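Local coordinates for protein 1-deoxy-D-xylulose 5-phosphate reductoisomerase (Zymomonas mobilis, PDB 1R0K) that catalyses the NADPH-dependent rearrangement and reduction of 1-deoxy-D-xylulose 5-phosphate to 2-C-methyl-D-erythritol 4-phosphate, using a divalent metal cation, at residues V120-K125 and T144-V149. Numbering follows the deposited sequence.
Sequences VALANK and TTLLPV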
ATOM      1  N   VAL B 120       4.896  -8.150 -20.923  1.00 10.73           N
ATOM      2  CA  VAL B 120       4.825  -6.866 -21.602  1.00  9.67           C
ATOM      3  C   VAL B 120       4.563  -5.742 -20.612  1.00 10.22           C
ATOM      4  O   VAL B 120       3.532  -5.727 -19.934  1.00 11.79           O
ATOM      5  CB  VAL B 120       3.698  -6.849 -22.656  1.00  9.87           C
ATOM      6  CG1 VAL B 120       3.668  -5.504 -23.376  1.00  8.66           C
ATOM      7  CG2 VAL B 120       3.899  -7.986 -23.652  1.00 10.30           C
ATOM      8  N   ALA B 121       5.512  -4.819 -20.508  1.00  9.45           N
ATOM      9  CA  ALA B 121       5.352  -3.656 -19.633  1.00 10.50           C
ATOM     10  C   ALA B 121       4.698  -2.641 -20.573  1.00 12.19           C
ATOM     11  O   ALA B 121       5.309  -2.202 -21.551  1.00 13.33           O
ATOM     12  CB  ALA B 121       6.727  -3.155 -19.142  1.00  9.21           C
ATOM     13  N   LEU B 122       3.452  -2.283 -20.283  1.00 14.02           N
ATOM     14  CA  LEU B 122       2.692  -1.384 -21.148  1.00 12.94           C
ATOM     15  C   LEU B 122       2.681   0.092 -20.784  1.00 13.59           C
ATOM     16  O   LEU B 122       2.197   0.479 -19.723  1.00 12.10           O
ATOM     17  CB  LEU B 122       1.247  -1.880 -21.251  1.00 14.16           C
ATOM     18  CG  LEU B 122       0.283  -1.066 -22.128  1.00 16.58           C
ATOM     19  CD1 LEU B 122       0.795  -1.029 -23.559  1.00 16.69           C
ATOM     20  CD2 LEU B 122      -1.109  -1.692 -22.081  1.00 16.80           C
ATOM     21  N   ALA B 123       3.211   0.908 -21.693  1.00 14.90           N
ATOM     22  CA  ALA B 123       3.259   2.354 -21.520  1.00 15.92           C
ATOM     23  C   ALA B 123       2.356   3.022 -22.567  1.00 16.96           C
ATOM     24  O   ALA B 123       1.745   4.057 -22.298  1.00 20.32           O
ATOM     25  CB  ALA B 123       4.695   2.848 -21.663  1.00 14.60           C
ATOM     26  N   ASN B 124       2.274   2.430 -23.756  1.00 18.34           N
ATOM     27  CA  ASN B 124       1.428   2.959 -24.831  1.00 18.26           C
ATOM     28  C   ASN B 124      -0.016   3.072 -24.339  1.00 19.23           C
ATOM     29  O   ASN B 124      -0.603   2.089 -23.890  1.00 18.36           O
ATOM     30  CB  ASN B 124       1.497   2.038 -26.057  1.00 17.62           C
ATOM     31  CG  ASN B 124       0.500   2.429 -27.146  1.00 18.97           C
ATOM     32  OD1 ASN B 124      -0.657   2.002 -27.129  1.00 17.82           O
ATOM     33  ND2 ASN B 124       0.944   3.254 -28.088  1.00 17.82           N
ATOM     34  N   LYS B 125      -0.589   4.269 -24.437  1.00 19.56           N
ATOM     35  CA  LYS B 125      -1.951   4.512 -23.964  1.00 19.23           C
ATOM     36  C   LYS B 125      -3.080   4.099 -24.914  1.00 19.82           C
ATOM     37  O   LYS B 125      -4.137   3.652 -24.467  1.00 18.03           O
ATOM     38  CB  LYS B 125      -2.112   5.990 -23.602  1.00 21.42           C
ATOM     39  CG  LYS B 125      -1.149   6.469 -22.524  1.00 22.16           C
ATOM     40  CD  LYS B 125      -1.304   7.964 -22.272  1.00 25.42           C
ATOM     41  CE  LYS B 125      -0.398   8.436 -21.148  1.00 26.77           C
ATOM     42  NZ  LYS B 125       1.039   8.296 -21.505  1.00 28.84           N
ATOM     43  N   THR B 144      -0.465 -13.850 -21.521  1.00 14.20           N
ATOM     44  CA  THR B 144       0.512 -12.782 -21.399  1.00 13.38           C
ATOM     45  C   THR B 144       0.508 -12.147 -20.014  1.00 13.41           C
ATOM     46  O   THR B 144      -0.539 -12.008 -19.379  1.00 10.35           O
ATOM     47  CB  THR B 144       0.218 -11.667 -22.420  1.00 14.10           C
ATOM     48  OG1 THR B 144       0.046 -12.245 -23.715  1.00 14.19           O
ATOM     49  CG2 THR B 144       1.357 -10.651 -22.464  1.00 12.39           C
ATOM     50  N   THR B 145       1.690 -11.765 -19.543  1.00 13.28           N
ATOM     51  CA  THR B 145       1.796 -11.084 -18.268  1.00 13.01           C
ATOM     52  C   THR B 145       1.834  -9.607 -18.638  1.00 14.18           C
ATOM     53  O   THR B 145       2.833  -9.122 -19.172  1.00 12.45           O
ATOM     54  CB  THR B 145       3.087 -11.444 -17.523  1.00 14.47           C
ATOM     55  OG1 THR B 145       3.069 -12.836 -17.189  1.00 14.56           O
ATOM     56  CG2 THR B 145       3.207 -10.617 -16.242  1.00 14.53           C
ATOM     57  N   LEU B 146       0.740  -8.898 -18.372  1.00 12.77           N
ATOM     58  CA  LEU B 146       0.661  -7.476 -18.702  1.00 12.66           C
ATOM     59  C   LEU B 146       0.898  -6.605 -17.467  1.00 11.35           C
ATOM     60  O   LEU B 146       0.156  -6.692 -16.486  1.00 12.06           O
ATOM     61  CB  LEU B 146      -0.714  -7.161 -19.303  1.00 10.15           C
ATOM     62  CG  LEU B 146      -0.877  -5.752 -19.862  1.00  9.72           C
ATOM     63  CD1 LEU B 146      -0.025  -5.609 -21.111  1.00 11.11           C
ATOM     64  CD2 LEU B 146      -2.347  -5.491 -20.175  1.00 11.51           C
ATOM     65  N   LEU B 147       1.930  -5.768 -17.517  1.00  9.60           N
ATOM     66  CA  LEU B 147       2.257  -4.903 -16.392  1.00  9.67           C
ATOM     67  C   LEU B 147       2.179  -3.438 -16.810  1.00 10.36           C
ATOM     68  O   LEU B 147       2.941  -2.989 -17.663  1.00 12.18           O
ATOM     69  CB  LEU B 147       3.664  -5.233 -15.884  1.00 10.88           C
ATOM     70  CG  LEU B 147       3.894  -6.717 -15.568  1.00 11.30           C
ATOM     71  CD1 LEU B 147       5.385  -6.990 -15.363  1.00 10.35           C
ATOM     72  CD2 LEU B 147       3.085  -7.106 -14.331  1.00 12.41           C
ATOM     73  N   PRO B 148       1.247  -2.675 -16.212  1.00  9.88           N
ATOM     74  CA  PRO B 148       1.074  -1.252 -16.534  1.00  9.30           C
ATOM     75  C   PRO B 148       2.243  -0.417 -16.020  1.00 11.13           C
ATOM     76  O   PRO B 148       2.651  -0.549 -14.867  1.00 10.00           O
ATOM     77  CB  PRO B 148      -0.241  -0.905 -15.849  1.00  8.17           C
ATOM     78  CG  PRO B 148      -0.204  -1.789 -14.612  1.00  9.08           C
ATOM     79  CD  PRO B 148       0.299  -3.106 -15.167  1.00  7.71           C
ATOM     80  N   VAL B 149       2.752   0.458 -16.882  1.00 11.88           N
ATOM     81  CA  VAL B 149       3.902   1.296 -16.558  1.00 12.94           C
ATOM     82  C   VAL B 149       3.609   2.673 -15.963  1.00 13.05           C
ATOM     83  O   VAL B 149       4.339   3.140 -15.086  1.00 12.47           O
ATOM     84  CB  VAL B 149       4.782   1.482 -17.812  1.00 12.18           C
ATOM     85  CG1 VAL B 149       5.897   2.491 -17.540  1.00 14.33           C
ATOM     86  CG2 VAL B 149       5.373   0.138 -18.220  1.00 10.08           C
TER
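V120-L122 and T145-P148 pair as neighbouring parallel strands, their axes 4.6 Å apart at closest approach and inclined by 28°. They are the last two strands of the seven-stranded parallel sheet of the Rossmann-type NADPH-binding domain, and the chain between them, mostly helical, makes a beta-alpha-beta crossover; 145-148 is one of the two edge strands of the sheet within this chain. Four backbone hydrogen bonds fix the parallel register. The N of V120 donates to T145 O in a nearly straight bond (174° at the hydrogen), and V120 O accepts L147 N. L147 O then receives the N of L122, and the N of V149 donates to L122 O, rising above that carbonyl's plane. The CA of A121 also lies 3.2 Å from L147 O, a CA-H...O contact.

V120, L122 and L146 share one face of the sheet, where helix 107-115 covers V120 and L122. The CG of L146 is anti to its backbone N (chi1 -172°), and the CD1 methyl beyond it reaches across to L122 CB at 3.9 Å and, more loosely, to V120 CB at 4.2 Å. V120 also meets T144, methyl to methyl, CG2 to CG2 at 3.9 Å; the hydroxyl OG1 of T144 is hydrogen-bonded to the carbonyl of I114.

A121 and L147 point to the other face, where both touch T273 of helix 267-275. Beyond the paired strands lie N124, predicted to bind NADPH, whose ND2 is hydrogen-bonded to the carbonyls of I101 and G103, and D150, a predicted manganese ligand. V149 closes this end of the contact: its CB packs on A123 CB, while CG2, anti to the carbonyl carbon, reaches A121 CB at 3.7 Å.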